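Local coordinates for protein necrotic enteritis toxin B (Clostridium perfringens, PDB 4I0N) that is a pore-forming toxin with the alpha-hemolysin fold that probably perforates host-cell membranes, at residues W81-S91 / N164-F172. Sequence-based numbering, arbitrary orientation.
Sequences WPETYRINVKS and NLASWDIKF
Tyr85 and Ile170 exchange both backbone hydrogen bonds in an antiparallel strand pairing at the buried centre of the chain. The segment axes run at 171°, 4.6 Å apart; the same two-bond exchange recurs at Ile87–Trp168 and Val89–Ala166. One face, with Tyr85, Ile87, Val89, Ala166, Trp168 and Ile170, is largely apolar: Ile87 CD1 lies 3.8 Å from Ile170 CD1, and Val89 CG2 meets the Trp168 ring at its edge, 3.9 Å from CZ3. Leu60 and Ile64 of strand 53-65 pack on this face, so it lies between two sheets, as in the beta-sandwich of the alpha-hemolysin fold of leukocidin-family toxins. The other face is mostly polar. Arg86 and Asp169 run side by side in a salt bridge of two hydrogen bonds; NE reaches OD1 at 2.7 Å and NH2 reaches OD2 at 3.1 Å, each on a syn lone pair. Guanidinium and carboxylate planes only 12° apart should restrict rotation of both groups. Ser167 OG donates to Asn88 OD1 (2.5 Å), nearly in line with its C=O. Where strand 76-92 bulges opposite Phe246, the Glu83 chain bends at chi2 (-84°), bringing OE2 into a salt bridge with Lys171 NZ at 2.7 Å; OE1 accepts from Thr84 OG1, and a water joins OE2 to Phe172 O. Before the bulge, the Trp81 edge meets the Phe172 face in a T-shaped stack, Trp81 CZ3 3.7 Å from Phe172 CG.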
loop_
_atom_site.group_PDB
_atom_site.type_symbol
_atom_site.label_atom_id
_atom_site.label_comp_id
_atom_site.label_asym_id
_atom_site.label_seq_id
_atom_site.Cartn_x
_atom_site.Cartn_y
_atom_site.Cartn_z
ATOM N N TRP A 81 13.591 9.854 4.473
ATOM C CA TRP A 81 12.304 9.419 5.016
ATOM C C TRP A 81 11.335 9.150 3.856
ATOM O O TRP A 81 11.547 9.674 2.760
ATOM C CB TRP A 81 11.760 10.477 5.999
ATOM C CG TRP A 81 11.453 11.797 5.361
ATOM C CD1 TRP A 81 12.345 12.773 4.994
ATOM C CD2 TRP A 81 10.163 12.265 4.981
ATOM N NE1 TRP A 81 11.670 13.840 4.426
ATOM C CE2 TRP A 81 10.333 13.539 4.384
ATOM C CE3 TRP A 81 8.868 11.721 5.076
ATOM C CZ2 TRP A 81 9.258 14.294 3.892
ATOM C CZ3 TRP A 81 7.792 12.469 4.604
ATOM C CH2 TRP A 81 7.999 13.755 4.019
ATOM N N PRO A 82 10.320 8.289 4.077
ATOM C CA PRO A 82 9.419 7.928 2.980
ATOM C C PRO A 82 8.266 8.918 2.842
ATOM O O PRO A 82 7.452 9.081 3.768
ATOM C CB PRO A 82 8.912 6.544 3.396
ATOM C CG PRO A 82 8.877 6.608 4.879
ATOM C CD PRO A 82 10.116 7.433 5.260
ATOM N N GLU A 83 8.217 9.596 1.699
ATOM C CA GLU A 83 7.193 10.604 1.491
ATOM C C GLU A 83 5.955 9.995 0.848
ATOM O O GLU A 83 4.840 10.452 1.121
ATOM C CB GLU A 83 7.748 11.797 0.694
ATOM C CG GLU A 83 6.769 12.995 0.579
ATOM C CD GLU A 83 5.764 12.847 -0.555
ATOM O OE1 GLU A 83 5.975 11.993 -1.455
ATOM O OE2 GLU A 83 4.750 13.589 -0.541
ATOM N N THR A 84 6.144 8.973 0.005
ATOM C CA THR A 84 5.022 8.268 -0.648
ATOM C C THR A 84 5.302 6.771 -0.745
ATOM O O THR A 84 6.375 6.356 -1.220
ATOM C CB THR A 84 4.682 8.824 -2.094
ATOM O OG1 THR A 84 4.219 10.186 -2.003
ATOM C CG2 THR A 84 3.571 7.970 -2.757
ATOM N N TYR A 85 4.338 5.960 -0.301
ATOM C CA TYR A 85 4.327 4.550 -0.677
ATOM C C TYR A 85 3.315 4.343 -1.822
ATOM O O TYR A 85 2.167 4.727 -1.699
ATOM C CB TYR A 85 3.901 3.694 0.498
ATOM C CG TYR A 85 4.801 3.736 1.697
ATOM C CD1 TYR A 85 5.798 2.757 1.875
ATOM C CD2 TYR A 85 4.619 4.699 2.698
ATOM C CE1 TYR A 85 6.615 2.751 3.017
ATOM C CE2 TYR A 85 5.449 4.714 3.851
ATOM C CZ TYR A 85 6.436 3.731 3.993
ATOM O OH TYR A 85 7.232 3.723 5.125
ATOM N N ARG A 86 3.745 3.709 -2.910
ATOM C CA ARG A 86 2.857 3.387 -4.025
ATOM C C ARG A 86 2.688 1.879 -4.149
ATOM O O ARG A 86 3.682 1.116 -4.133
ATOM C CB ARG A 86 3.401 3.926 -5.336
ATOM C CG ARG A 86 2.451 3.608 -6.520
ATOM C CD ARG A 86 2.880 4.368 -7.771
ATOM N NE ARG A 86 2.647 5.795 -7.602
ATOM C CZ ARG A 86 3.007 6.737 -8.474
ATOM N NH1 ARG A 86 3.626 6.415 -9.601
ATOM N NH2 ARG A 86 2.742 8.014 -8.212
ATOM N N ILE A 87 1.434 1.455 -4.271
ATOM C CA ILE A 87 1.124 0.027 -4.395
ATOM C C ILE A 87 0.359 -0.122 -5.701
ATOM O O ILE A 87 -0.678 0.501 -5.884
ATOM C CB ILE A 87 0.287 -0.489 -3.185
ATOM C CG1 ILE A 87 1.146 -0.550 -1.908
ATOM C CG2 ILE A 87 -0.316 -1.900 -3.463
ATOM C CD1 ILE A 87 1.168 0.713 -1.098
ATOM N N ASN A 88 0.880 -0.952 -6.605
ATOM C CA ASN A 88 0.171 -1.242 -7.845
ATOM C C ASN A 88 -0.186 -2.720 -7.825
ATOM O O ASN A 88 0.655 -3.563 -7.473
ATOM C CB ASN A 88 1.040 -0.980 -9.070
ATOM C CG ASN A 88 1.522 0.453 -9.181
ATOM O OD1 ASN A 88 0.849 1.403 -8.789
ATOM N ND2 ASN A 88 2.706 0.612 -9.740
ATOM N N VAL A 89 -1.420 -3.032 -8.200
ATOM C CA VAL A 89 -1.806 -4.413 -8.367
ATOM C C VAL A 89 -2.283 -4.543 -9.818
ATOM O O VAL A 89 -3.246 -3.891 -10.212
ATOM C CB VAL A 89 -2.903 -4.818 -7.356
ATOM C CG1 VAL A 89 -3.303 -6.250 -7.576
ATOM C CG2 VAL A 89 -2.405 -4.648 -5.899
ATOM N N LYS A 90 -1.593 -5.366 -10.608
ATOM C CA LYS A 90 -1.881 -5.492 -12.029
ATOM C C LYS A 90 -2.393 -6.884 -12.310
ATOM O O LYS A 90 -1.910 -7.841 -11.735
ATOM C CB LYS A 90 -0.638 -5.228 -12.885
ATOM C CG LYS A 90 -0.157 -3.779 -12.820
ATOM C CD LYS A 90 1.140 -3.632 -13.604
ATOM C CE LYS A 90 1.659 -2.206 -13.552
ATOM N NZ LYS A 90 3.008 -2.122 -14.212
ATOM N N SER A 91 -3.413 -6.979 -13.155
ATOM C CA SER A 91 -3.895 -8.266 -13.634
ATOM C C SER A 91 -3.484 -8.423 -15.108
ATOM O O SER A 91 -3.576 -7.476 -15.912
ATOM C CB SER A 91 -5.407 -8.360 -13.492
ATOM O OG SER A 91 -5.874 -9.610 -13.947
ATOM N N ASN A 164 -7.250 -3.565 -15.570
ATOM C CA ASN A 164 -6.000 -4.311 -15.370
ATOM C C ASN A 164 -5.032 -3.711 -14.361
ATOM O O ASN A 164 -3.959 -4.274 -14.146
ATOM C CB ASN A 164 -5.277 -4.548 -16.704
ATOM C CG ASN A 164 -6.095 -5.355 -17.665
ATOM O OD1 ASN A 164 -6.916 -4.810 -18.400
ATOM N ND2 ASN A 164 -5.884 -6.666 -17.676
ATOM N N LEU A 165 -5.401 -2.577 -13.748
ATOM C CA LEU A 165 -4.540 -1.928 -12.757
ATOM C C LEU A 165 -5.358 -1.250 -11.671
ATOM O O LEU A 165 -6.253 -0.462 -11.974
ATOM C CB LEU A 165 -3.630 -0.868 -13.411
ATOM C CG LEU A 165 -2.788 0.096 -12.551
ATOM C CD1 LEU A 165 -1.731 -0.615 -11.647
ATOM C CD2 LEU A 165 -2.108 1.128 -13.449
ATOM N N ALA A 166 -5.047 -1.560 -10.416
ATOM C CA ALA A 166 -5.531 -0.801 -9.282
ATOM C C ALA A 166 -4.267 -0.250 -8.638
ATOM O O ALA A 166 -3.297 -0.984 -8.424
ATOM C CB ALA A 166 -6.259 -1.716 -8.290
ATOM N N SER A 167 -4.252 1.047 -8.376
ATOM C CA SER A 167 -3.059 1.664 -7.816
ATOM C C SER A 167 -3.423 2.670 -6.738
ATOM O O SER A 167 -4.417 3.365 -6.868
ATOM C CB SER A 167 -2.263 2.345 -8.919
ATOM O OG SER A 167 -1.113 2.969 -8.362
ATOM N N TRP A 168 -2.600 2.734 -5.693
ATOM C CA TRP A 168 -2.824 3.594 -4.539
ATOM C C TRP A 168 -1.531 4.293 -4.155
ATOM O O TRP A 168 -0.481 3.657 -4.095
ATOM C CB TRP A 168 -3.259 2.778 -3.333
ATOM C CG TRP A 168 -4.565 2.058 -3.486
ATOM C CD1 TRP A 168 -5.808 2.531 -3.164
ATOM C CD2 TRP A 168 -4.755 0.733 -3.991
ATOM N NE1 TRP A 168 -6.768 1.580 -3.439
ATOM C CE2 TRP A 168 -6.150 0.464 -3.945
ATOM C CE3 TRP A 168 -3.882 -0.261 -4.476
ATOM C CZ2 TRP A 168 -6.697 -0.774 -4.340
ATOM C CZ3 TRP A 168 -4.432 -1.478 -4.904
ATOM C CH2 TRP A 168 -5.819 -1.727 -4.822
ATOM N N ASP A 169 -1.618 5.596 -3.906
ATOM C CA ASP A 169 -0.534 6.320 -3.253
ATOM C C ASP A 169 -0.918 6.571 -1.816
ATOM O O ASP A 169 -2.009 7.078 -1.538
ATOM C CB ASP A 169 -0.279 7.657 -3.949
ATOM C CG ASP A 169 0.587 7.518 -5.165
ATOM O OD1 ASP A 169 1.108 6.408 -5.415
ATOM O OD2 ASP A 169 0.757 8.521 -5.876
ATOM N N ILE A 170 -0.029 6.186 -0.912
ATOM C CA ILE A 170 -0.189 6.520 0.494
ATOM C C ILE A 170 0.852 7.608 0.726
ATOM O O ILE A 170 2.068 7.343 0.784
ATOM C CB ILE A 170 -0.051 5.287 1.418
ATOM C CG1 ILE A 170 -1.260 4.352 1.235
ATOM C CG2 ILE A 170 0.083 5.716 2.903
ATOM C CD1 ILE A 170 -1.196 3.492 -0.007
ATOM N N LYS A 171 0.357 8.842 0.809
ATOM C CA LYS A 171 1.209 10.014 0.663
ATOM C C LYS A 171 1.192 10.848 1.936
ATOM O O LYS A 171 0.158 11.053 2.550
ATOM C CB LYS A 171 0.733 10.878 -0.524
ATOM C CG LYS A 171 1.627 12.073 -0.829
ATOM C CD LYS A 171 1.095 12.802 -2.108
ATOM C CE LYS A 171 1.895 14.081 -2.431
ATOM N NZ LYS A 171 3.333 13.819 -2.823
ATOM N N PHE A 172 2.353 11.360 2.300
ATOM C CA PHE A 172 2.491 12.125 3.517
ATOM C C PHE A 172 1.645 13.393 3.420
ATOM O O PHE A 172 1.579 14.044 2.350
ATOM C CB PHE A 172 3.965 12.490 3.708
ATOM C CG PHE A 172 4.216 13.310 4.941
ATOM C CD1 PHE A 172 4.189 12.716 6.197
ATOM C CD2 PHE A 172 4.485 14.683 4.832
ATOM C CE1 PHE A 172 4.419 13.486 7.354
ATOM C CE2 PHE A 172 4.710 15.453 5.967
ATOM C CZ PHE A 172 4.683 14.844 7.234
HETATM O O HOH W 1 3.469 15.345 1.052
HETATM O O HOH W 2 3.397 11.410 -4.385
#